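Metallo-beta-lactamase family protein (Thermus thermophilus, PDB 2ZO4) is a metallo-beta-lactamase superfamily protein that binds two zinc ions and is probably a hydrolase, though its substrate is not established. Local coordinates at residues F214-V228 with V240-Q252. Residues are numbered along the deposited sequence; the frame is centred on the assembly and turned at random.
Sequences FLRSLDRLADLGARV and VRQRAEELKAHHQ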
ATOM      1  N   PHE A 214      -5.013 -10.433   0.350  1.00 10.60           N
ATOM      2  CA  PHE A 214      -3.704 -10.208   0.962  1.00 11.03           C
ATOM      3  C   PHE A 214      -2.970 -11.512   1.203  1.00 10.99           C
ATOM      4  O   PHE A 214      -1.777 -11.614   0.929  1.00 11.15           O
ATOM      5  CB  PHE A 214      -3.836  -9.430   2.277  1.00 11.22           C
ATOM      6  CG  PHE A 214      -2.516  -9.059   2.897  1.00 11.87           C
ATOM      7  CD1 PHE A 214      -1.760  -8.003   2.383  1.00 12.19           C
ATOM      8  CD2 PHE A 214      -2.029  -9.755   4.002  1.00 12.05           C
ATOM      9  CE1 PHE A 214      -0.531  -7.656   2.957  1.00 11.96           C
ATOM     10  CE2 PHE A 214      -0.803  -9.417   4.581  1.00 12.23           C
ATOM     11  CZ  PHE A 214      -0.052  -8.369   4.052  1.00 11.86           C
ATOM     12  N   LEU A 215      -3.688 -12.506   1.716  1.00 11.21           N
ATOM     13  CA  LEU A 215      -3.102 -13.811   2.004  1.00 11.37           C
ATOM     14  C   LEU A 215      -2.745 -14.577   0.725  1.00 11.64           C
ATOM     15  O   LEU A 215      -1.742 -15.290   0.683  1.00 11.65           O
ATOM     16  CB  LEU A 215      -4.017 -14.631   2.931  1.00 11.28           C
ATOM     17  CG  LEU A 215      -4.258 -14.034   4.331  1.00 10.70           C
ATOM     18  CD1 LEU A 215      -5.382 -14.758   5.073  1.00  9.59           C
ATOM     19  CD2 LEU A 215      -2.982 -14.017   5.172  1.00 10.13           C
ATOM     20  N   ARG A 216      -3.549 -14.415  -0.323  1.00 11.92           N
ATOM     21  CA  ARG A 216      -3.223 -15.019  -1.616  1.00 12.24           C
ATOM     22  C   ARG A 216      -1.995 -14.347  -2.241  1.00 11.72           C
ATOM     23  O   ARG A 216      -1.198 -15.002  -2.911  1.00 11.35           O
ATOM     24  CB  ARG A 216      -4.429 -14.966  -2.559  1.00 12.86           C
ATOM     25  CG  ARG A 216      -4.210 -15.633  -3.906  1.00 15.95           C
ATOM     26  CD  ARG A 216      -5.334 -16.601  -4.239  1.00 20.81           C
ATOM     27  NE  ARG A 216      -5.037 -17.962  -3.789  1.00 23.67           N
ATOM     28  CZ  ARG A 216      -4.528 -18.924  -4.561  1.00 25.06           C
ATOM     29  NH1 ARG A 216      -4.247 -18.692  -5.840  1.00 24.98           N
ATOM     30  NH2 ARG A 216      -4.294 -20.128  -4.051  1.00 25.74           N
ATOM     31  N   SER A 217      -1.851 -13.043  -2.011  1.00 11.45           N
ATOM     32  CA  SER A 217      -0.694 -12.287  -2.504  1.00 11.39           C
ATOM     33  C   SER A 217       0.596 -12.735  -1.821  1.00 11.74           C
ATOM     34  O   SER A 217       1.625 -12.876  -2.474  1.00 11.55           O
ATOM     35  CB  SER A 217      -0.910 -10.782  -2.327  1.00 10.97           C
ATOM     36  OG  SER A 217      -1.978 -10.334  -3.140  1.00  9.93           O
ATOM     37  N   LEU A 218       0.523 -12.966  -0.510  1.00 12.52           N
ATOM     38  CA  LEU A 218       1.642 -13.517   0.260  1.00 13.37           C
ATOM     39  C   LEU A 218       2.064 -14.889  -0.262  1.00 14.14           C
ATOM     40  O   LEU A 218       3.257 -15.171  -0.354  1.00 14.48           O
ATOM     41  CB  LEU A 218       1.290 -13.619   1.748  1.00 13.09           C
ATOM     42  CG  LEU A 218       0.939 -12.370   2.560  1.00 13.17           C
ATOM     43  CD1 LEU A 218       0.508 -12.775   3.962  1.00 12.86           C
ATOM     44  CD2 LEU A 218       2.095 -11.371   2.611  1.00 12.80           C
ATOM     45  N   ASP A 219       1.085 -15.732  -0.593  1.00 15.09           N
ATOM     46  CA  ASP A 219       1.339 -17.036  -1.216  1.00 16.11           C
ATOM     47  C   ASP A 219       2.100 -16.878  -2.527  1.00 16.40           C
ATOM     48  O   ASP A 219       3.086 -17.576  -2.762  1.00 16.54           O
ATOM     49  CB  ASP A 219       0.023 -17.773  -1.488  1.00 16.76           C
ATOM     50  CG  ASP A 219      -0.498 -18.534  -0.280  1.00 18.76           C
ATOM     51  OD1 ASP A 219       0.299 -19.196   0.422  1.00 21.15           O
ATOM     52  OD2 ASP A 219      -1.724 -18.481  -0.039  1.00 21.71           O
ATOM     53  N   ARG A 220       1.630 -15.955  -3.370  1.00 16.74           N
ATOM     54  CA  ARG A 220       2.237 -15.668  -4.671  1.00 17.28           C
ATOM     55  C   ARG A 220       3.697 -15.240  -4.507  1.00 17.39           C
ATOM     56  O   ARG A 220       4.576 -15.764  -5.189  1.00 17.55           O
ATOM     57  CB  ARG A 220       1.428 -14.587  -5.406  1.00 17.29           C
ATOM     58  CG  ARG A 220       1.645 -14.516  -6.917  1.00 18.24           C
ATOM     59  CD  ARG A 220       2.422 -13.266  -7.332  1.00 20.43           C
ATOM     60  NE  ARG A 220       2.545 -13.158  -8.788  1.00 20.99           N
ATOM     61  CZ  ARG A 220       1.712 -12.482  -9.580  1.00 21.41           C
ATOM     62  NH1 ARG A 220       0.674 -11.823  -9.077  1.00 21.32           N
ATOM     63  NH2 ARG A 220       1.923 -12.459 -10.892  1.00 20.73           N
ATOM     64  N   LEU A 221       3.943 -14.310  -3.586  1.00 17.33           N
ATOM     65  CA  LEU A 221       5.301 -13.841  -3.288  1.00 17.52           C
ATOM     66  C   LEU A 221       6.180 -14.921  -2.658  1.00 17.61           C
ATOM     67  O   LEU A 221       7.379 -14.965  -2.918  1.00 17.72           O
ATOM     68  CB  LEU A 221       5.273 -12.598  -2.389  1.00 17.27           C
ATOM     69  CG  LEU A 221       4.578 -11.345  -2.933  1.00 17.31           C
ATOM     70  CD1 LEU A 221       4.665 -10.205  -1.915  1.00 17.04           C
ATOM     71  CD2 LEU A 221       5.150 -10.920  -4.288  1.00 16.66           C
ATOM     72  N   ALA A 222       5.583 -15.785  -1.840  1.00 17.84           N
ATOM     73  CA  ALA A 222       6.316 -16.878  -1.193  1.00 18.00           C
ATOM     74  C   ALA A 222       6.922 -17.852  -2.208  1.00 18.13           C
ATOM     75  O   ALA A 222       8.042 -18.325  -2.023  1.00 18.20           O
ATOM     76  CB  ALA A 222       5.422 -17.618  -0.213  1.00 17.84           C
ATOM     77  N   ASP A 223       6.177 -18.130  -3.277  1.00 18.43           N
ATOM     78  CA  ASP A 223       6.587 -19.083  -4.313  1.00 18.63           C
ATOM     79  C   ASP A 223       7.365 -18.431  -5.455  1.00 18.10           C
ATOM     80  O   ASP A 223       7.796 -19.115  -6.389  1.00 17.98           O
ATOM     81  CB  ASP A 223       5.358 -19.811  -4.878  1.00 19.18           C
ATOM     82  CG  ASP A 223       4.578 -20.563  -3.813  1.00 20.91           C
ATOM     83  OD1 ASP A 223       5.199 -21.297  -3.015  1.00 23.59           O
ATOM     84  OD2 ASP A 223       3.333 -20.430  -3.778  1.00 23.59           O
ATOM     85  N   LEU A 224       7.547 -17.114  -5.376  1.00 17.55           N
ATOM     86  CA  LEU A 224       8.179 -16.350  -6.451  1.00 16.99           C
ATOM     87  C   LEU A 224       9.617 -16.776  -6.737  1.00 16.78           C
ATOM     88  O   LEU A 224      10.029 -16.835  -7.896  1.00 16.89           O
ATOM     89  CB  LEU A 224       8.126 -14.844  -6.149  1.00 17.00           C
ATOM     90  CG  LEU A 224       8.455 -13.846  -7.265  1.00 16.85           C
ATOM     91  CD1 LEU A 224       7.484 -13.947  -8.454  1.00 17.01           C
ATOM     92  CD2 LEU A 224       8.462 -12.432  -6.700  1.00 16.74           C
ATOM     93  N   GLY A 225      10.373 -17.071  -5.683  1.00 16.27           N
ATOM     94  CA  GLY A 225      11.785 -17.419  -5.825  1.00 15.91           C
ATOM     95  C   GLY A 225      12.696 -16.206  -5.791  1.00 15.66           C
ATOM     96  O   GLY A 225      13.838 -16.270  -6.252  1.00 15.40           O
ATOM     97  N   ALA A 226      12.189 -15.097  -5.248  1.00 15.13           N
ATOM     98  CA  ALA A 226      12.968 -13.863  -5.136  1.00 14.91           C
ATOM     99  C   ALA A 226      14.145 -14.050  -4.183  1.00 14.64           C
ATOM    100  O   ALA A 226      14.037 -14.761  -3.181  1.00 14.58           O
ATOM    101  CB  ALA A 226      12.087 -12.708  -4.678  1.00 14.85           C
ATOM    102  N   ARG A 227      15.264 -13.409  -4.510  1.00 14.31           N
ATOM    103  CA  ARG A 227      16.492 -13.525  -3.724  1.00 14.39           C
ATOM    104  C   ARG A 227      16.561 -12.487  -2.614  1.00 14.05           C
ATOM    105  O   ARG A 227      17.222 -12.699  -1.597  1.00 14.09           O
ATOM    106  CB  ARG A 227      17.718 -13.415  -4.636  1.00 14.55           C
ATOM    107  CG  ARG A 227      17.858 -14.609  -5.569  1.00 15.54           C
ATOM    108  CD  ARG A 227      19.070 -14.503  -6.481  1.00 16.86           C
ATOM    109  NE  ARG A 227      19.330 -15.785  -7.139  1.00 19.50           N
ATOM    110  CZ  ARG A 227      20.034 -16.783  -6.602  1.00 20.14           C
ATOM    111  NH1 ARG A 227      20.556 -16.666  -5.387  1.00 20.78           N
ATOM    112  NH2 ARG A 227      20.213 -17.906  -7.280  1.00 22.19           N
ATOM    113  N   VAL A 228      15.875 -11.367  -2.820  1.00 13.47           N
ATOM    114  CA  VAL A 228      15.810 -10.281  -1.842  1.00 13.07           C
ATOM    115  C   VAL A 228      14.602  -9.395  -2.164  1.00 12.83           C
ATOM    116  O   VAL A 228      14.193  -9.290  -3.325  1.00 12.72           O
ATOM    117  CB  VAL A 228      17.134  -9.447  -1.814  1.00 13.28           C
ATOM    118  CG1 VAL A 228      17.327  -8.661  -3.117  1.00 13.20           C
ATOM    119  CG2 VAL A 228      17.175  -8.515  -0.604  1.00 13.04           C
ATOM    120  N   VAL A 240      12.520 -13.907   1.392  1.00 15.06           N
ATOM    121  CA  VAL A 240      11.179 -13.468   1.014  1.00 15.14           C
ATOM    122  C   VAL A 240      10.110 -14.507   1.370  1.00 15.32           C
ATOM    123  O   VAL A 240       9.061 -14.151   1.908  1.00 15.11           O
ATOM    124  CB  VAL A 240      11.114 -13.079  -0.489  1.00 15.07           C
ATOM    125  CG1 VAL A 240       9.682 -12.754  -0.922  1.00 14.92           C
ATOM    126  CG2 VAL A 240      12.027 -11.897  -0.766  1.00 14.98           C
ATOM    127  N   ARG A 241      10.390 -15.781   1.089  1.00 15.68           N
ATOM    128  CA  ARG A 241       9.465 -16.868   1.423  1.00 16.37           C
ATOM    129  C   ARG A 241       9.210 -16.921   2.924  1.00 16.36           C
ATOM    130  O   ARG A 241       8.065 -17.093   3.357  1.00 16.38           O
ATOM    131  CB  ARG A 241       9.978 -18.231   0.927  1.00 16.27           C
ATOM    132  CG  ARG A 241       9.048 -19.400   1.286  1.00 17.10           C
ATOM    133  CD  ARG A 241       9.612 -20.783   0.921  1.00 17.42           C
ATOM    134  NE  ARG A 241       9.647 -21.020  -0.524  1.00 19.60           N
ATOM    135  CZ  ARG A 241       8.613 -21.429  -1.258  1.00 20.99           C
ATOM    136  NH1 ARG A 241       7.425 -21.649  -0.702  1.00 21.65           N
ATOM    137  NH2 ARG A 241       8.766 -21.607  -2.563  1.00 20.93           N
ATOM    138  N   GLN A 242      10.277 -16.756   3.705  1.00 16.50           N
ATOM    139  CA  GLN A 242      10.197 -16.820   5.164  1.00 16.91           C
ATOM    140  C   GLN A 242       9.318 -15.714   5.723  1.00 16.27           C
ATOM    141  O   GLN A 242       8.449 -15.981   6.549  1.00 16.35           O
ATOM    142  CB  GLN A 242      11.591 -16.764   5.797  1.00 16.77           C
ATOM    143  CG  GLN A 242      11.602 -16.931   7.309  1.00 18.00           C
ATOM    144  CD  GLN A 242      12.995 -16.812   7.902  1.00 18.44           C
ATOM    145  OE1 GLN A 242      13.946 -17.434   7.421  1.00 21.51           O
ATOM    146  NE2 GLN A 242      13.122 -16.011   8.956  1.00 19.87           N
ATOM    147  N   ARG A 243       9.538 -14.481   5.273  1.00 15.89           N
ATOM    148  CA  ARG A 243       8.718 -13.355   5.724  1.00 15.91           C
ATOM    149  C   ARG A 243       7.249 -13.489   5.298  1.00 15.64           C
ATOM    150  O   ARG A 243       6.347 -13.183   6.077  1.00 15.60           O
ATOM    151  CB  ARG A 243       9.299 -12.015   5.254  1.00 15.70           C
ATOM    152  CG  ARG A 243       8.627 -10.781   5.871  1.00 16.26           C
ATOM    153  CD  ARG A 243       8.617 -10.840   7.402  1.00 16.42           C
ATOM    154  NE  ARG A 243       7.805  -9.776   7.990  1.00 15.88           N
ATOM    155  CZ  ARG A 243       7.216  -9.842   9.182  1.00 16.65           C
ATOM    156  NH1 ARG A 243       7.336 -10.929   9.939  1.00 16.57           N
ATOM    157  NH2 ARG A 243       6.497  -8.816   9.616  1.00 16.65           N
ATOM    158  N   ALA A 244       7.023 -13.949   4.069  1.00 15.64           N
ATOM    159  CA  ALA A 244       5.669 -14.202   3.566  1.00 15.83           C
ATOM    160  C   ALA A 244       4.945 -15.250   4.419  1.00 15.91           C
ATOM    161  O   ALA A 244       3.765 -15.095   4.736  1.00 15.84           O
ATOM    162  CB  ALA A 244       5.714 -14.634   2.116  1.00 15.69           C
ATOM    163  N   GLU A 245       5.665 -16.304   4.797  1.00 16.03           N
ATOM    164  CA  GLU A 245       5.121 -17.325   5.689  1.00 16.28           C
ATOM    165  C   GLU A 245       4.879 -16.789   7.100  1.00 15.94           C
ATOM    166  O   GLU A 245       3.908 -17.172   7.743  1.00 16.01           O
ATOM    167  CB  GLU A 245       6.014 -18.574   5.727  1.00 16.52           C
ATOM    168  CG  GLU A 245       5.971 -19.424   4.447  1.00 18.28           C
ATOM    169  CD  GLU A 245       4.570 -19.918   4.091  1.00 21.19           C
ATOM    170  OE1 GLU A 245       3.845 -20.396   4.996  1.00 22.73           O
ATOM    171  OE2 GLU A 245       4.197 -19.837   2.897  1.00 22.08           O
ATOM    172  N   GLU A 246       5.758 -15.901   7.566  1.00 15.53           N
ATOM    173  CA  GLU A 246       5.592 -15.242   8.866  1.00 15.56           C
ATOM    174  C   GLU A 246       4.352 -14.340   8.918  1.00 15.29           C
ATOM    175  O   GLU A 246       3.659 -14.291   9.932  1.00 15.20           O
ATOM    176  CB  GLU A 246       6.842 -14.437   9.238  1.00 15.47           C
ATOM    177  CG  GLU A 246       8.015 -15.286   9.730  1.00 15.75           C
ATOM    178  CD  GLU A 246       9.322 -14.509   9.856  1.00 16.21           C
ATOM    179  OE1 GLU A 246       9.336 -13.269   9.663  1.00 16.53           O
ATOM    180  OE2 GLU A 246      10.351 -15.151  10.156  1.00 18.31           O
ATOM    181  N   LEU A 247       4.081 -13.631   7.825  1.00 15.07           N
ATOM    182  CA  LEU A 247       2.924 -12.730   7.755  1.00 14.92           C
ATOM    183  C   LEU A 247       1.612 -13.495   7.631  1.00 14.97           C
ATOM    184  O   LEU A 247       0.572 -13.044   8.111  1.00 14.82           O
ATOM    185  CB  LEU A 247       3.082 -11.726   6.613  1.00 14.87           C
ATOM    186  CG  LEU A 247       4.096 -10.608   6.863  1.00 14.68           C
ATOM    187  CD1 LEU A 247       4.374  -9.827   5.586  1.00 14.99           C
ATOM    188  CD2 LEU A 247       3.618  -9.684   7.970  1.00 14.21           C
ATOM    189  N   LYS A 248       1.681 -14.655   6.984  1.00 15.07           N
ATOM    190  CA  LYS A 248       0.580 -15.608   6.946  1.00 15.57           C
ATOM    191  C   LYS A 248       0.211 -16.018   8.371  1.00 15.29           C
ATOM    192  O   LYS A 248      -0.947 -15.910   8.778  1.00 15.13           O
ATOM    193  CB  LYS A 248       1.015 -16.846   6.169  1.00 15.86           C
ATOM    194  CG  LYS A 248       0.057 -17.282   5.104  1.00 17.91           C
ATOM    195  CD  LYS A 248       0.280 -16.474   3.850  1.00 20.33           C
ATOM    196  CE  LYS A 248      -0.239 -17.207   2.633  1.00 21.98           C
ATOM    197  NZ  LYS A 248      -1.731 -17.210   2.515  1.00 22.56           N
ATOM    198  N   ALA A 249       1.217 -16.471   9.119  1.00 14.91           N
ATOM    199  CA  ALA A 249       1.046 -16.938  10.493  1.00 14.90           C
ATOM    200  C   ALA A 249       0.575 -15.817  11.414  1.00 14.72           C
ATOM    201  O   ALA A 249      -0.267 -16.037  12.286  1.00 15.05           O
ATOM    202  CB  ALA A 249       2.347 -17.555  11.014  1.00 14.82           C
ATOM    203  N   HIS A 250       1.119 -14.621  11.202  1.00 14.55           N
ATOM    204  CA  HIS A 250       0.724 -13.414  11.928  1.00 14.36           C
ATOM    205  C   HIS A 250      -0.778 -13.155  11.840  1.00 14.33           C
ATOM    206  O   HIS A 250      -1.441 -12.964  12.856  1.00 14.17           O
ATOM    207  CB  HIS A 250       1.502 -12.199  11.402  1.00 14.25           C
ATOM    208  CG  HIS A 250       1.061 -10.894  11.990  1.00 14.64           C
ATOM    209  ND1 HIS A 250       1.293 -10.554  13.306  1.00 15.28           N
ATOM    210  CD2 HIS A 250       0.398  -9.847  11.443  1.00 15.08           C
ATOM    211  CE1 HIS A 250       0.793  -9.354  13.543  1.00 15.99           C
ATOM    212  NE2 HIS A 250       0.245  -8.902  12.429  1.00 15.77           N
ATOM    213  N   HIS A 251      -1.311 -13.148  10.621  1.00 14.41           N
ATOM    214  CA  HIS A 251      -2.731 -12.871  10.425  1.00 14.52           C
ATOM    215  C   HIS A 251      -3.625 -13.998  10.922  1.00 14.73           C
ATOM    216  O   HIS A 251      -4.731 -13.746  11.392  1.00 14.74           O
ATOM    217  CB  HIS A 251      -3.025 -12.495   8.975  1.00 14.36           C
ATOM    218  CG  HIS A 251      -2.561 -11.116   8.625  1.00 13.95           C
ATOM    219  ND1 HIS A 251      -3.265  -9.985   8.978  1.00 13.80           N
ATOM    220  CD2 HIS A 251      -1.440 -10.684   8.002  1.00 12.84           C
ATOM    221  CE1 HIS A 251      -2.608  -8.916   8.567  1.00 13.85           C
ATOM    222  NE2 HIS A 251      -1.499  -9.313   7.970  1.00 13.58           N
ATOM    223  N   GLN A 252      -3.128 -15.230  10.846  1.00 14.96           N
ATOM    224  CA  GLN A 252      -3.810 -16.363  11.455  1.00 15.60           C
ATOM    225  C   GLN A 252      -3.926 -16.182  12.974  1.00 15.33           C
ATOM    226  O   GLN A 252      -4.976 -16.458  13.556  1.00 15.26           O
ATOM    227  CB  GLN A 252      -3.097 -17.672  11.110  1.00 15.89           C
ATOM    228  CG  GLN A 252      -4.017 -18.884  11.061  1.00 18.41           C
ATOM    229  CD  GLN A 252      -5.125 -18.748  10.019  1.00 20.54           C
ATOM    230  OE1 GLN A 252      -4.911 -18.234   8.914  1.00 21.63           O
ATOM    231  NE2 GLN A 252      -6.317 -19.209  10.372  1.00 21.91           N
TER
HETATM  232  O   HOH W   1       2.709 -20.416   0.089  1.00 39.93           O
HETATM  233  O   HOH W   2      12.128 -16.314  -1.764  1.00  9.16           O
HETATM  234  O   HOH W   3      14.790 -14.308  -0.484  1.00 11.98           O
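Helix 214-222 and helix 240-252 run nearly antiparallel, their axes 8.5 Å apart at an angle of 160°. The backbones come closest at Ala222 and Arg241, whose CA atoms are 4.1 Å apart; one turn away Leu218 lies opposite Ala244. The methyls of Ala222 and Ala244 touch, and Val240 wedges one branch against Leu221 O and the other against Ala226 CB. Further along, Leu218 reaches Leu247 at about a right angle, while its CB and CD1 slide past the Lys248 chain. Bends at chi2 and chi4 carry the lysine's amino group across to helix 214-222. Its NZ donates to Leu215 O at 2.7 Å, from above the carbonyl plane, opposite the face used by Asp219 N; a weak salt-bridged hydrogen bond joins the same NZ to Asp219 OD2. At the other end Arg241 lays its guanidinium centre over Ala222 O, with CZ 3.2 Å from that oxygen, and NH1 forms a salt bridge with Asp223 OD1, tilted from both planes. One water links Asp219 OD1 to Glu245 OE2; another joins Ala226 O to Val240 N. Phe214 CE2 comes within 3.5 Å of His251 NE2, the rings oblique at 70°, and that histidine is also hydrogen-bonded to Ser197 and His295. The Phe214 side chain is about 4 Å from that of the zinc ligand His171. Leu221 packs on Leu186 of strand 185-189, placing helix 214-222 between a sheet of the metallo-beta-lactamase fold and helix 240-252. Lys248 thus adds a hydrogen bond to this apolar seam, while Arg241 probably stabilises the Ala222 carbonyl only through its charge.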